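Local coordinates for protein transmembrane oligosaccharyl transferase (Archaeoglobus fulgidus, PDB 3WAJ) that is a large archaeal membrane protein of the STT3/AglB oligosaccharyl transferase family, joining a GT-C-type region rich in helices to a core domain and a peripheral domain, at residues 31-34 with 35-39; 574-577 with 578-581. All coordinates share one frame; numbering follows the deposited sequence.

Contact 1. Residues 31-34 with 35-39; sequences NPWN and SVFTW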
ATOM      1  N   ASN A  31      20.996   8.781   2.986  1.00 59.69           N
ATOM      2  CA  ASN A  31      20.470   8.274   4.253  1.00 62.68           C
ATOM      3  C   ASN A  31      19.954   6.818   4.249  1.00 60.02           C
ATOM      4  O   ASN A  31      20.358   6.033   5.107  1.00 67.11           O
ATOM      5  CB  ASN A  31      19.425   9.237   4.828  1.00 63.69           C
ATOM      6  CG  ASN A  31      20.030  10.252   5.761  1.00 72.12           C
ATOM      7  OD1 ASN A  31      20.921  11.010   5.375  1.00 75.23           O
ATOM      8  ND2 ASN A  31      19.556  10.274   7.003  1.00 77.96           N
ATOM      9  N   PRO A  32      19.080   6.446   3.285  1.00 50.26           N
ATOM     10  CA  PRO A  32      18.569   5.073   3.369  1.00 49.84           C
ATOM     11  C   PRO A  32      19.335   4.093   2.478  1.00 49.81           C
ATOM     12  O   PRO A  32      18.864   2.972   2.297  1.00 51.29           O
ATOM     13  CB  PRO A  32      17.138   5.223   2.846  1.00 47.86           C
ATOM     14  CG  PRO A  32      17.283   6.257   1.757  1.00 46.34           C
ATOM     15  CD  PRO A  32      18.382   7.211   2.227  1.00 48.22           C
ATOM     16  N   TRP A  33      20.482   4.504   1.942  1.00 46.03           N
ATOM     17  CA  TRP A  33      21.250   3.683   1.003  1.00 45.28           C
ATOM     18  C   TRP A  33      21.397   2.198   1.403  1.00 52.80           C
ATOM     19  O   TRP A  33      21.226   1.301   0.567  1.00 55.59           O
ATOM     20  CB  TRP A  33      22.634   4.308   0.769  1.00 40.78           C
ATOM     21  CG  TRP A  33      23.442   3.552  -0.213  1.00 40.60           C
ATOM     22  CD1 TRP A  33      24.194   2.440   0.026  1.00 41.75           C
ATOM     23  CD2 TRP A  33      23.583   3.843  -1.610  1.00 49.46           C
ATOM     24  NE1 TRP A  33      24.795   2.019  -1.136  1.00 47.72           N
ATOM     25  CE2 TRP A  33      24.439   2.860  -2.155  1.00 50.27           C
ATOM     26  CE3 TRP A  33      23.065   4.836  -2.452  1.00 51.67           C
ATOM     27  CZ2 TRP A  33      24.787   2.840  -3.509  1.00 54.64           C
ATOM     28  CZ3 TRP A  33      23.413   4.821  -3.790  1.00 54.83           C
ATOM     29  CH2 TRP A  33      24.267   3.827  -4.310  1.00 56.44           C
ATOM     30  N   ASN A  34      21.712   1.937   2.667  1.00 54.02           N
ATOM     31  CA  ASN A  34      21.963   0.561   3.095  1.00 53.62           C
ATOM     32  C   ASN A  34      20.688  -0.235   3.381  1.00 57.29           C
ATOM     33  O   ASN A  34      20.733  -1.455   3.528  1.00 64.94           O
ATOM     34  CB  ASN A  34      22.947   0.504   4.279  1.00 45.72           C
ATOM     35  CG  ASN A  34      24.343   0.995   3.905  1.00 52.27           C
ATOM     36  OD1 ASN A  34      24.871   0.662   2.841  1.00 59.23           O
ATOM     37  ND2 ASN A  34      24.941   1.800   4.779  1.00 51.04           N
ATOM     38  N   SER A  35      19.557   0.455   3.459  1.00 49.03           N
ATOM     39  CA  SER A  35      18.275  -0.239   3.563  1.00 55.41           C
ATOM     40  C   SER A  35      17.786  -0.721   2.187  1.00 49.39           C
ATOM     41  O   SER A  35      17.059  -1.707   2.084  1.00 46.72           O
ATOM     42  CB  SER A  35      17.210   0.648   4.211  1.00 56.60           C
ATOM     43  OG  SER A  35      17.676   1.231   5.405  1.00 63.08           O
ATOM     44  N   VAL A  36      18.183  -0.004   1.141  1.00 45.93           N
ATOM     45  CA  VAL A  36      17.819  -0.349  -0.225  1.00 43.12           C
ATOM     46  C   VAL A  36      18.838  -1.310  -0.837  1.00 47.86           C
ATOM     47  O   VAL A  36      18.475  -2.318  -1.454  1.00 52.48           O
ATOM     48  CB  VAL A  36      17.671   0.918  -1.086  1.00 43.43           C
ATOM     49  CG1 VAL A  36      17.340   0.559  -2.536  1.00 40.99           C
ATOM     50  CG2 VAL A  36      16.598   1.857  -0.487  1.00 30.04           C
ATOM     51  N   PHE A  37      20.119  -1.023  -0.652  1.00 52.40           N
ATOM     52  CA  PHE A  37      21.138  -1.934  -1.163  1.00 47.83           C
ATOM     53  C   PHE A  37      21.676  -2.875  -0.083  1.00 48.90           C
ATOM     54  O   PHE A  37      22.741  -2.652   0.479  1.00 51.51           O
ATOM     55  CB  PHE A  37      22.240  -1.166  -1.899  1.00 40.66           C
ATOM     56  CG  PHE A  37      21.709  -0.306  -3.012  1.00 45.67           C
ATOM     57  CD1 PHE A  37      21.281  -0.882  -4.209  1.00 49.01           C
ATOM     58  CD2 PHE A  37      21.578   1.065  -2.847  1.00 46.84           C
ATOM     59  CE1 PHE A  37      20.750  -0.101  -5.237  1.00 44.00           C
ATOM     60  CE2 PHE A  37      21.053   1.860  -3.872  1.00 51.46           C
ATOM     61  CZ  PHE A  37      20.639   1.274  -5.066  1.00 48.98           C
ATOM     62  N   THR A  38      20.906  -3.929   0.185  1.00 45.19           N
ATOM     63  CA  THR A  38      21.248  -4.938   1.181  1.00 45.37           C
ATOM     64  C   THR A  38      21.433  -6.272   0.499  1.00 45.83           C
ATOM     65  O   THR A  38      22.000  -6.352  -0.597  1.00 48.30           O
ATOM     66  CB  THR A  38      20.124  -5.159   2.181  1.00 47.55           C
ATOM     67  OG1 THR A  38      19.142  -4.123   2.054  1.00 59.69           O
ATOM     68  CG2 THR A  38      20.655  -5.230   3.601  1.00 42.96           C
ATOM     69  N   TRP A  39      20.909  -7.314   1.142  1.00 40.43           N
ATOM     70  CA  TRP A  39      21.045  -8.678   0.650  1.00 41.10           C
ATOM     71  C   TRP A  39      20.468  -8.833  -0.761  1.00 38.12           C
ATOM     72  O   TRP A  39      20.826  -9.762  -1.470  1.00 42.24           O
ATOM     73  CB  TRP A  39      20.406  -9.668   1.634  1.00 41.66           C
ATOM     74  CG  TRP A  39      19.281  -9.064   2.414  1.00 44.76           C
ATOM     75  CD1 TRP A  39      19.356  -8.473   3.645  1.00 42.51           C
ATOM     76  CD2 TRP A  39      17.905  -8.982   2.009  1.00 38.39           C
ATOM     77  NE1 TRP A  39      18.108  -8.036   4.034  1.00 43.03           N
ATOM     78  CE2 TRP A  39      17.199  -8.335   3.050  1.00 39.61           C
ATOM     79  CE3 TRP A  39      17.203  -9.394   0.870  1.00 29.55           C
ATOM     80  CZ2 TRP A  39      15.817  -8.079   2.980  1.00 42.06           C
ATOM     81  CZ3 TRP A  39      15.842  -9.158   0.804  1.00 34.59           C
ATOM     82  CH2 TRP A  39      15.159  -8.493   1.848  1.00 36.99           C
TER
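The indole of W33 has F37 over one face, with CD2 of F37 sitting 3.4 Å from CE2 of W33, above the middle of the ring system. N34 OD1 lies at the indole edge, in its plane. The phenyl ring of F37 in turn has V36 CG1 above one face. The two aromatic planes are inclined at 44°, so the pair is neither a parallel stack nor a T-shape. W33 extends its CG away from the backbone N (chi1 -178°), while F37 turns its CG back beside its own N, which brings the rings together one helical turn apart. The backbone fixes this spacing: F37 N donates to W33 O over 2.8 Å, nearly straight at 168°. P32 O takes two donors, S35 N at 2.9 Å from above the carbonyl plane and V36 N at 3.3 Å almost in line with the C=O. Proline suits the N-cap position, since its backbone nitrogen has no hydrogen to leave without a helical partner. T38 OG1 adds a weak bond to N34 O. Beyond the turn, W33 and F37 both rest on F111 of helix 102-118, and S35 O accepts from R42. This is an i, i+4 aromatic pair, running from the first residue of the one-turn helix 33-36 to the residue just past its end, within the STT3 N-terminal region and on the way to helix 47-60 with its zinc ligand D47.

Contact 2. Residues 574-577 with 578-581; sequences IGNK and YNNV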
ATOM      1  N   ILE A 574      -9.968 -10.153  -1.341  1.00 35.81           N
ATOM      2  CA  ILE A 574     -10.125 -10.334   0.101  1.00 37.43           C
ATOM      3  C   ILE A 574     -11.318 -11.244   0.436  1.00 39.49           C
ATOM      4  O   ILE A 574     -11.260 -12.028   1.383  1.00 38.10           O
ATOM      5  CB  ILE A 574     -10.257  -8.984   0.835  1.00 38.66           C
ATOM      6  CG1 ILE A 574      -8.945  -8.193   0.744  1.00 37.33           C
ATOM      7  CG2 ILE A 574     -10.654  -9.185   2.298  1.00 36.05           C
ATOM      8  CD1 ILE A 574      -9.098  -6.679   1.060  1.00 37.21           C
ATOM      9  N   GLY A 575     -12.397 -11.139  -0.342  1.00 35.73           N
ATOM     10  CA  GLY A 575     -13.608 -11.910  -0.082  1.00 33.95           C
ATOM     11  C   GLY A 575     -14.240 -11.616   1.285  1.00 32.43           C
ATOM     12  O   GLY A 575     -13.994 -10.564   1.872  1.00 31.30           O
ATOM     13  N   ASN A 576     -15.069 -12.535   1.779  1.00 31.59           N
ATOM     14  CA  ASN A 576     -15.708 -12.406   3.102  1.00 40.52           C
ATOM     15  C   ASN A 576     -16.521 -13.641   3.463  1.00 42.02           C
ATOM     16  O   ASN A 576     -16.831 -14.455   2.591  1.00 42.84           O
ATOM     17  CB  ASN A 576     -16.630 -11.178   3.178  1.00 45.88           C
ATOM     18  CG  ASN A 576     -17.758 -11.225   2.152  1.00 47.82           C
ATOM     19  OD1 ASN A 576     -18.590 -12.149   2.142  1.00 49.23           O
ATOM     20  ND2 ASN A 576     -17.784 -10.227   1.276  1.00 45.75           N
ATOM     21  N   LYS A 577     -16.910 -13.755   4.729  1.00 42.47           N
ATOM     22  CA  LYS A 577     -17.743 -14.891   5.155  1.00 45.98           C
ATOM     23  C   LYS A 577     -19.243 -14.604   5.135  1.00 48.41           C
ATOM     24  O   LYS A 577     -20.039 -15.488   4.828  1.00 58.12           O
ATOM     25  CB  LYS A 577     -17.297 -15.433   6.517  1.00 42.74           C
ATOM     26  CG  LYS A 577     -16.244 -16.523   6.410  1.00 53.55           C
ATOM     27  CD  LYS A 577     -15.358 -16.633   7.648  1.00 53.83           C
ATOM     28  CE  LYS A 577     -16.147 -16.464   8.925  1.00 59.08           C
ATOM     29  NZ  LYS A 577     -15.229 -16.425  10.098  1.00 66.12           N
ATOM     30  N   TYR A 578     -19.627 -13.369   5.436  1.00 45.82           N
ATOM     31  CA  TYR A 578     -21.054 -13.027   5.516  1.00 46.93           C
ATOM     32  C   TYR A 578     -21.811 -13.165   4.174  1.00 47.81           C
ATOM     33  O   TYR A 578     -22.989 -13.526   4.166  1.00 54.51           O
ATOM     34  CB  TYR A 578     -21.254 -11.638   6.150  1.00 40.87           C
ATOM     35  CG  TYR A 578     -20.605 -10.511   5.377  1.00 44.39           C
ATOM     36  CD1 TYR A 578     -19.330 -10.055   5.707  1.00 42.19           C
ATOM     37  CD2 TYR A 578     -21.266  -9.899   4.319  1.00 40.27           C
ATOM     38  CE1 TYR A 578     -18.736  -9.020   5.003  1.00 36.75           C
ATOM     39  CE2 TYR A 578     -20.675  -8.865   3.608  1.00 43.91           C
ATOM     40  CZ  TYR A 578     -19.413  -8.434   3.958  1.00 43.38           C
ATOM     41  OH  TYR A 578     -18.835  -7.416   3.251  1.00 46.47           O
ATOM     42  N   ASN A 579     -21.143 -12.892   3.050  1.00 45.73           N
ATOM     43  CA  ASN A 579     -21.742 -13.132   1.723  1.00 44.23           C
ATOM     44  C   ASN A 579     -21.108 -14.313   0.979  1.00 42.14           C
ATOM     45  O   ASN A 579     -21.293 -14.475  -0.231  1.00 42.02           O
ATOM     46  CB  ASN A 579     -21.698 -11.869   0.852  1.00 49.14           C
ATOM     47  CG  ASN A 579     -22.726 -10.833   1.266  1.00 54.06           C
ATOM     48  OD1 ASN A 579     -23.790 -11.171   1.789  1.00 64.70           O
ATOM     49  ND2 ASN A 579     -22.413  -9.562   1.034  1.00 48.82           N
ATOM     50  N   ASN A 580     -20.350 -15.116   1.719  1.00 44.32           N
ATOM     51  CA  ASN A 580     -19.651 -16.282   1.180  1.00 42.83           C
ATOM     52  C   ASN A 580     -18.872 -16.041  -0.120  1.00 39.40           C
ATOM     53  O   ASN A 580     -18.931 -16.838  -1.055  1.00 44.69           O
ATOM     54  CB  ASN A 580     -20.620 -17.450   1.050  1.00 42.54           C
ATOM     55  CG  ASN A 580     -21.154 -17.902   2.399  1.00 49.26           C
ATOM     56  OD1 ASN A 580     -20.405 -18.432   3.228  1.00 53.46           O
ATOM     57  ND2 ASN A 580     -22.448 -17.685   2.632  1.00 47.67           N
ATOM     58  N   VAL A 581     -18.154 -14.921  -0.168  1.00 40.59           N
ATOM     59  CA  VAL A 581     -17.294 -14.593  -1.303  1.00 38.57           C
ATOM     60  C   VAL A 581     -15.902 -15.136  -1.045  1.00 34.93           C
ATOM     61  O   VAL A 581     -15.187 -14.638  -0.177  1.00 37.71           O
ATOM     62  CB  VAL A 581     -17.204 -13.079  -1.547  1.00 35.38           C
ATOM     63  CG1 VAL A 581     -16.285 -12.792  -2.738  1.00 30.37           C
ATOM     64  CG2 VAL A 581     -18.604 -12.481  -1.761  1.00 24.33           C
TER
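N576 and Y578 lie face to face, the side-chain amide over the phenol ring with N576 CG 3.7 Å from Y578 CZ and the two planes only 13° apart. Both side chains hold CG between the backbone N and the carbonyl carbon (chi1 near 60°), which folds each toward the other. This stack belongs to the tight part, although the Y578 ring is itself exposed. Inside the turn N576 OD1 receives N579 N at 2.8 Å, from above the amide plane, and K577 O receives N580 N at 3.1 Å, closing a type I turn. N576 and V581 form an antiparallel hydrogen-bonded pair: N576 N meets a lone pair of V581 O at 2.9 Å, while the return bond is weak. G575 CA is 3.2 Å from V581 O, and with phi at 61° a residue without a side chain fits well. V581 CG2, on the inner side, lies 3.9 Å from N576 ND2 in a loose contact. The solvent side carries N579 and N580, whose OD1 bonds Y595; K577 leaves the turn for a salt bridge to E627. N576 thus holds the turn with its backbone N, OD1 and amide face, and this surface loop rests mainly on polar bonds.

Overall arrangement
From the N terminus, the chain leaves helix 19-30 and enters contact 1, which contains the single helical turn 33-36, with loop on both sides, before helix 47-60. Contact 1 is complete more than 500 residues before contact 2 begins, in the loop between strand 564-565 and helix 584-588. The two therefore follow in series, neither nested nor crossed, and each closes only a local bend. The centres of contact 1 and contact 2 are about 40 Å apart, on opposite sides of the chain's centre. The nearest atoms of contact 1 and contact 2 are about 24 Å apart. Contact 1 packs against helix 102-118; contact 2, within the AglB core range, links its loop to helices 584-588 and 619-627.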